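N-isopropylammelide isopropylaminohydrolase (Burkholderia multivorans ATCC 17616, PDB 6NBO) belongs to the amidohydrolase family of metal-dependent hydrolases and binds zinc ions in a TIM-barrel fold. Local coordinates at residues A110-F115 / E146-Q151; F252-L257 / D263-R268. All blocks are in the same frame, centred on the assembly; numbering follows the deposited sequence.

Interaction 1. Residues A110-F115 / E146-Q151; sequences ALARAF and ETLRGQ. With EDO (1,2-ethanediol), chain J.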
loop_
_atom_site.group_PDB
_atom_site.type_symbol
_atom_site.label_atom_id
_atom_site.label_comp_id
_atom_site.label_asym_id
_atom_site.label_seq_id
_atom_site.Cartn_x
_atom_site.Cartn_y
_atom_site.Cartn_z
ATOM N N ALA A 110 -0.814 15.731 5.682
ATOM C CA ALA A 110 -0.371 15.429 7.040
ATOM C C ALA A 110 -0.129 13.933 7.230
ATOM O O ALA A 110 0.900 13.528 7.788
ATOM C CB ALA A 110 -1.403 15.944 8.047
ATOM N N LEU A 111 -1.062 13.088 6.770
ATOM C CA LEU A 111 -0.874 11.648 6.960
ATOM C C LEU A 111 0.282 11.114 6.117
ATOM O O LEU A 111 1.080 10.302 6.600
ATOM C CB LEU A 111 -2.167 10.885 6.642
ATOM C CG LEU A 111 -2.069 9.354 6.724
ATOM C CD1 LEU A 111 -1.478 8.885 8.058
ATOM C CD2 LEU A 111 -3.428 8.677 6.457
ATOM N N ALA A 112 0.387 11.542 4.859
ATOM C CA ALA A 112 1.509 11.092 4.034
ATOM C C ALA A 112 2.839 11.549 4.623
ATOM O O ALA A 112 3.836 10.819 4.569
ATOM C CB ALA A 112 1.360 11.593 2.601
ATOM N N ARG A 113 2.870 12.750 5.205
ATOM C CA ARG A 113 4.095 13.186 5.865
ATOM C C ARG A 113 4.390 12.352 7.108
ATOM O O ARG A 113 5.560 12.080 7.408
ATOM C CB ARG A 113 4.004 14.678 6.187
ATOM C CG ARG A 113 4.392 15.527 4.979
ATOM C CD ARG A 113 4.317 17.022 5.223
ATOM N NE ARG A 113 5.003 17.737 4.154
ATOM C CZ ARG A 113 4.748 18.987 3.808
ATOM N NH1 ARG A 113 3.812 19.673 4.449
ATOM N NH2 ARG A 113 5.428 19.551 2.819
ATOM N N ALA A 114 3.353 11.921 7.835
ATOM C CA ALA A 114 3.577 11.020 8.965
ATOM C C ALA A 114 4.087 9.661 8.491
ATOM O O ALA A 114 4.942 9.044 9.150
ATOM C CB ALA A 114 2.287 10.847 9.777
ATOM N N PHE A 115 3.553 9.161 7.377
ATOM C CA PHE A 115 4.113 7.958 6.766
ATOM C C PHE A 115 5.610 8.135 6.500
ATOM O O PHE A 115 6.431 7.300 6.900
ATOM C CB PHE A 115 3.369 7.645 5.466
ATOM C CG PHE A 115 2.154 6.742 5.643
ATOM C CD1 PHE A 115 2.311 5.394 5.943
ATOM C CD2 PHE A 115 0.867 7.238 5.476
ATOM C CE1 PHE A 115 1.211 4.551 6.075
ATOM C CE2 PHE A 115 -0.256 6.392 5.611
ATOM C CZ PHE A 115 -0.075 5.056 5.918
ATOM N N GLU A 146 1.934 16.148 -5.612
ATOM C CA GLU A 146 2.876 17.105 -6.179
ATOM C C GLU A 146 3.745 17.746 -5.098
ATOM O O GLU A 146 4.955 17.926 -5.289
ATOM C CB GLU A 146 2.126 18.174 -6.974
ATOM C CG GLU A 146 3.050 19.177 -7.654
ATOM C CD GLU A 146 3.986 18.526 -8.667
ATOM O OE1 GLU A 146 3.621 17.470 -9.232
ATOM O OE2 GLU A 146 5.089 19.071 -8.895
ATOM N N THR A 147 3.147 18.109 -3.957
ATOM C CA THR A 147 3.928 18.671 -2.854
ATOM C C THR A 147 5.025 17.717 -2.389
ATOM O O THR A 147 6.120 18.160 -2.010
ATOM C CB THR A 147 3.003 19.025 -1.683
ATOM O OG1 THR A 147 2.131 20.090 -2.079
ATOM C CG2 THR A 147 3.796 19.476 -0.452
ATOM N N LEU A 148 4.762 16.410 -2.427
ATOM C CA LEU A 148 5.690 15.402 -1.936
ATOM C C LEU A 148 6.515 14.752 -3.047
ATOM O O LEU A 148 7.118 13.700 -2.816
ATOM C CB LEU A 148 4.923 14.335 -1.151
ATOM C CG LEU A 148 4.212 14.863 0.100
ATOM C CD1 LEU A 148 3.436 13.737 0.746
ATOM C CD2 LEU A 148 5.232 15.443 1.086
ATOM N N ARG A 149 6.566 15.352 -4.240
ATOM C CA ARG A 149 7.371 14.782 -5.319
ATOM C C ARG A 149 8.835 14.712 -4.897
ATOM O O ARG A 149 9.377 15.662 -4.328
ATOM C CB ARG A 149 7.225 15.609 -6.601
ATOM N N GLY A 150 9.475 13.574 -5.163
ATOM C CA GLY A 150 10.836 13.354 -4.723
ATOM C C GLY A 150 10.984 12.950 -3.270
ATOM O O GLY A 150 12.120 12.764 -2.813
ATOM N N GLN A 151 9.881 12.809 -2.536
ATOM C CA GLN A 151 9.865 12.467 -1.117
ATOM C C GLN A 151 9.032 11.234 -0.829
ATOM O O GLN A 151 9.463 10.363 -0.068
ATOM C CB GLN A 151 9.320 13.640 -0.297
ATOM C CG GLN A 151 10.215 14.868 -0.383
ATOM C CD GLN A 151 9.788 15.971 0.556
ATOM O OE1 GLN A 151 8.602 16.219 0.738
ATOM N NE2 GLN A 151 10.766 16.659 1.141
HETATM C C1 EDO J . 8.302 10.231 -6.607
HETATM O O1 EDO J . 7.892 11.372 -5.846
HETATM C C2 EDO J . 9.742 9.873 -6.260
HETATM O O2 EDO J . 9.933 10.068 -4.855
HETATM O O HOH W 1 7.459 16.457 3.361
HETATM O O HOH W 2 7.446 18.660 0.848
#

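Interaction 2. Residues F252-L257 / D263-R268; sequences FCLGDL and DALLAR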
loop_
_atom_site.group_PDB
_atom_site.type_symbol
_atom_site.label_atom_id
_atom_site.label_comp_id
_atom_site.label_asym_id
_atom_site.label_seq_id
_atom_site.Cartn_x
_atom_site.Cartn_y
_atom_site.Cartn_z
ATOM N N PHE A 252 -11.477 -11.463 1.351
ATOM C CA PHE A 252 -11.883 -12.256 2.508
ATOM C C PHE A 252 -12.368 -13.650 2.118
ATOM O O PHE A 252 -12.213 -14.596 2.901
ATOM C CB PHE A 252 -12.997 -11.544 3.283
ATOM C CG PHE A 252 -12.655 -10.150 3.710
ATOM C CD1 PHE A 252 -11.376 -9.826 4.130
ATOM C CD2 PHE A 252 -13.622 -9.161 3.697
ATOM C CE1 PHE A 252 -11.067 -8.532 4.528
ATOM C CE2 PHE A 252 -13.325 -7.871 4.092
ATOM C CZ PHE A 252 -12.047 -7.554 4.511
ATOM N N CYS A 253 -12.972 -13.801 0.937
ATOM C CA CYS A 253 -13.525 -15.109 0.586
ATOM C C CYS A 253 -12.454 -16.189 0.525
ATOM O O CYS A 253 -12.775 -17.371 0.684
ATOM C CB CYS A 253 -14.272 -15.041 -0.750
ATOM S SG CYS A 253 -13.237 -14.681 -2.198
ATOM N N LEU A 254 -11.191 -15.807 0.318
ATOM C CA LEU A 254 -10.106 -16.779 0.304
ATOM C C LEU A 254 -9.885 -17.405 1.674
ATOM O O LEU A 254 -9.250 -18.459 1.765
ATOM C CB LEU A 254 -8.814 -16.115 -0.199
ATOM C CG LEU A 254 -8.795 -15.641 -1.663
ATOM C CD1 LEU A 254 -7.521 -14.842 -1.995
ATOM C CD2 LEU A 254 -8.935 -16.824 -2.614
ATOM N N GLY A 255 -10.392 -16.788 2.740
ATOM C CA GLY A 255 -10.426 -17.434 4.037
ATOM C C GLY A 255 -11.669 -18.250 4.310
ATOM O O GLY A 255 -11.684 -19.028 5.268
ATOM N N ASP A 256 -12.712 -18.107 3.483
ATOM C CA ASP A 256 -13.943 -18.887 3.636
ATOM C C ASP A 256 -13.911 -20.218 2.896
ATOM O O ASP A 256 -14.558 -21.182 3.330
ATOM C CB ASP A 256 -15.152 -18.103 3.113
ATOM C CG ASP A 256 -15.426 -16.844 3.898
ATOM O OD1 ASP A 256 -15.367 -16.878 5.141
ATOM O OD2 ASP A 256 -15.720 -15.814 3.267
ATOM N N LEU A 257 -13.192 -20.290 1.784
ATOM C CA LEU A 257 -13.298 -21.429 0.883
ATOM C C LEU A 257 -12.581 -22.656 1.429
ATOM O O LEU A 257 -11.601 -22.553 2.172
ATOM C CB LEU A 257 -12.719 -21.068 -0.482
ATOM C CG LEU A 257 -13.459 -19.971 -1.241
ATOM C CD1 LEU A 257 -12.716 -19.649 -2.521
ATOM C CD2 LEU A 257 -14.877 -20.405 -1.537
ATOM N N ASP A 263 -6.968 -22.953 -3.310
ATOM C CA ASP A 263 -5.675 -23.067 -3.975
ATOM C C ASP A 263 -5.813 -23.028 -5.493
ATOM O O ASP A 263 -4.879 -22.607 -6.183
ATOM C CB ASP A 263 -4.961 -24.348 -3.531
ATOM C CG ASP A 263 -4.532 -24.303 -2.071
ATOM O OD1 ASP A 263 -4.489 -23.197 -1.484
ATOM O OD2 ASP A 263 -4.240 -25.371 -1.508
ATOM N N ALA A 264 -6.955 -23.465 -6.031
ATOM C CA ALA A 264 -7.177 -23.342 -7.471
ATOM C C ALA A 264 -7.287 -21.879 -7.884
ATOM O O ALA A 264 -6.765 -21.479 -8.935
ATOM C CB ALA A 264 -8.430 -24.124 -7.888
ATOM N N LEU A 265 -7.954 -21.059 -7.069
ATOM C CA LEU A 265 -8.013 -19.637 -7.376
ATOM C C LEU A 265 -6.643 -18.997 -7.217
ATOM O O LEU A 265 -6.222 -18.194 -8.055
ATOM C CB LEU A 265 -9.038 -18.941 -6.478
ATOM C CG LEU A 265 -10.509 -19.209 -6.784
ATOM C CD1 LEU A 265 -11.346 -18.724 -5.625
ATOM C CD2 LEU A 265 -10.909 -18.492 -8.061
ATOM N N LEU A 266 -5.931 -19.345 -6.147
ATOM C CA LEU A 266 -4.607 -18.776 -5.938
ATOM C C LEU A 266 -3.662 -19.163 -7.066
ATOM O O LEU A 266 -2.821 -18.359 -7.480
ATOM C CB LEU A 266 -4.048 -19.237 -4.596
ATOM C CG LEU A 266 -4.699 -18.679 -3.339
ATOM C CD1 LEU A 266 -4.090 -19.400 -2.135
ATOM C CD2 LEU A 266 -4.493 -17.165 -3.245
ATOM N N ALA A 267 -3.778 -20.398 -7.568
ATOM C CA ALA A 267 -2.936 -20.816 -8.685
ATOM C C ALA A 267 -3.168 -19.926 -9.896
ATOM O O ALA A 267 -2.213 -19.506 -10.557
ATOM C CB ALA A 267 -3.198 -22.284 -9.035
ATOM N N ARG A 268 -4.431 -19.585 -10.169
ATOM C CA ARG A 268 -4.741 -18.710 -11.293
ATOM C C ARG A 268 -4.193 -17.314 -11.068
ATOM O O ARG A 268 -3.647 -16.701 -11.995
ATOM C CB ARG A 268 -6.251 -18.660 -11.518
ATOM C CG ARG A 268 -6.809 -19.987 -12.010
ATOM C CD ARG A 268 -8.320 -20.009 -11.923
ATOM N NE ARG A 268 -8.929 -19.025 -12.811
ATOM C CZ ARG A 268 -10.219 -18.727 -12.799
ATOM N NH1 ARG A 268 -11.016 -19.337 -11.938
ATOM N NH2 ARG A 268 -10.702 -17.819 -13.636
#

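Interaction 1. Residues A110-F115 / E146-Q151
Arg113 and Ala112 on helix 104-117 meet Leu148 and Thr147, where helix 136-147 gives way to a loop. The CA-CB bond of Arg113 does not aim at 146-151, yet the side chain reaches it. From CB, chi1 of -83° sets CG beside the backbone N, and the chain then runs extended to NE. CG lies 4.0 Å from Leu148 CD2. NE stands 3.8 Å from the same methyl and also gives a hydrogen bond of 2.9 Å to water 1. At the tip, NH2 touches Thr147 CG2 at 3.7 Å, and the two side chains cross at about a right angle. NH2 also donates to water 2, which sits at the edge of the guanidinium, in its plane. Both waters donate to Gln151 OE1, and water 2 donates to Thr147 O as well. The polar links from the arginine to 146-151 therefore run through the two waters. Leu148 splits its two methyls: CD2 lies against CG and NE of the arginine, while CD1 packs on Ala112 CB at 3.5 Å. Leu109 of helix 104-117 touches both Thr147 and Leu148. Farther along the loop, Gly150 N donates to O1 of 1,2-ethanediol, probably a crystallisation additive. The contact joins the helices before and after strand 120-128, an arrangement typical of the outer helical layer of a TIM barrel.

Interaction 2. Residues F252-L257 / D263-R268
Leu254 and Leu265 bring the two backbones closest, with their CA atoms 8.5 Å apart. Segment 252-257 makes a short, weakly bonded helical turn. Cys253 O accepts from both Asp256 N and Leu257 N, and Gly255 N bonds to Phe252 O. The second segment is regular helix, part of 259-272, in which Ala267 N bonds to Asp263 O at 2.8 Å. The chain leaves helical backbone angles at Leu257, where psi is 151°, and soon enters this helix.

The turn follows barrel strand 246-250, which ends on the zinc ligand His250, in the TIM-barrel fold of the amidohydrolase family. Phe252 meets the His250 ring, with the planes at about 30°. The following helix 259-272 then packs on the outside of the barrel.

Four leucines carry the contact, and it is wholly apolar. Leu265 CD1 presses on Leu257 CD1 at 3.5 Å, a tight methyl-methyl approach, with the side chains at about a right angle. The same CD1 methyl lies 4.3 Å from Leu254 CD2. The other branch of Leu254 meets a second leucine: its CD1 is 4.0 Å from Leu266 CD2. The CA-CB bond of Leu266 does not aim at the turn; chi1 of -70°, with CG beside the backbone N, directs the chain so that CD2 reaches Leu254. Helix 223-239 touches Leu257 through Ala227 and Leu265 through Leu230. Cys292 and Ala295 of helix 289-295 touch Leu266.

Interactions 1 and 2 lie on opposite sides of the chain's centre. Their centres are 35 Å apart, and their nearest atoms are about 17 Å apart, so they do not touch. In sequence, both segments of interaction 1 precede those of interaction 2. Both involve helices of the same TIM-barrel domain, but they relate to the zinc site differently. Segment 252-257 begins two residues after the zinc ligand His250. Segment 110-115 comes near the site's loops through Leu111, which touches Leu68, the neighbour in sequence of the zinc ligand His67. Interaction 1 pairs its apolar contacts with bridging waters, whereas interaction 2 is the more buried of the two.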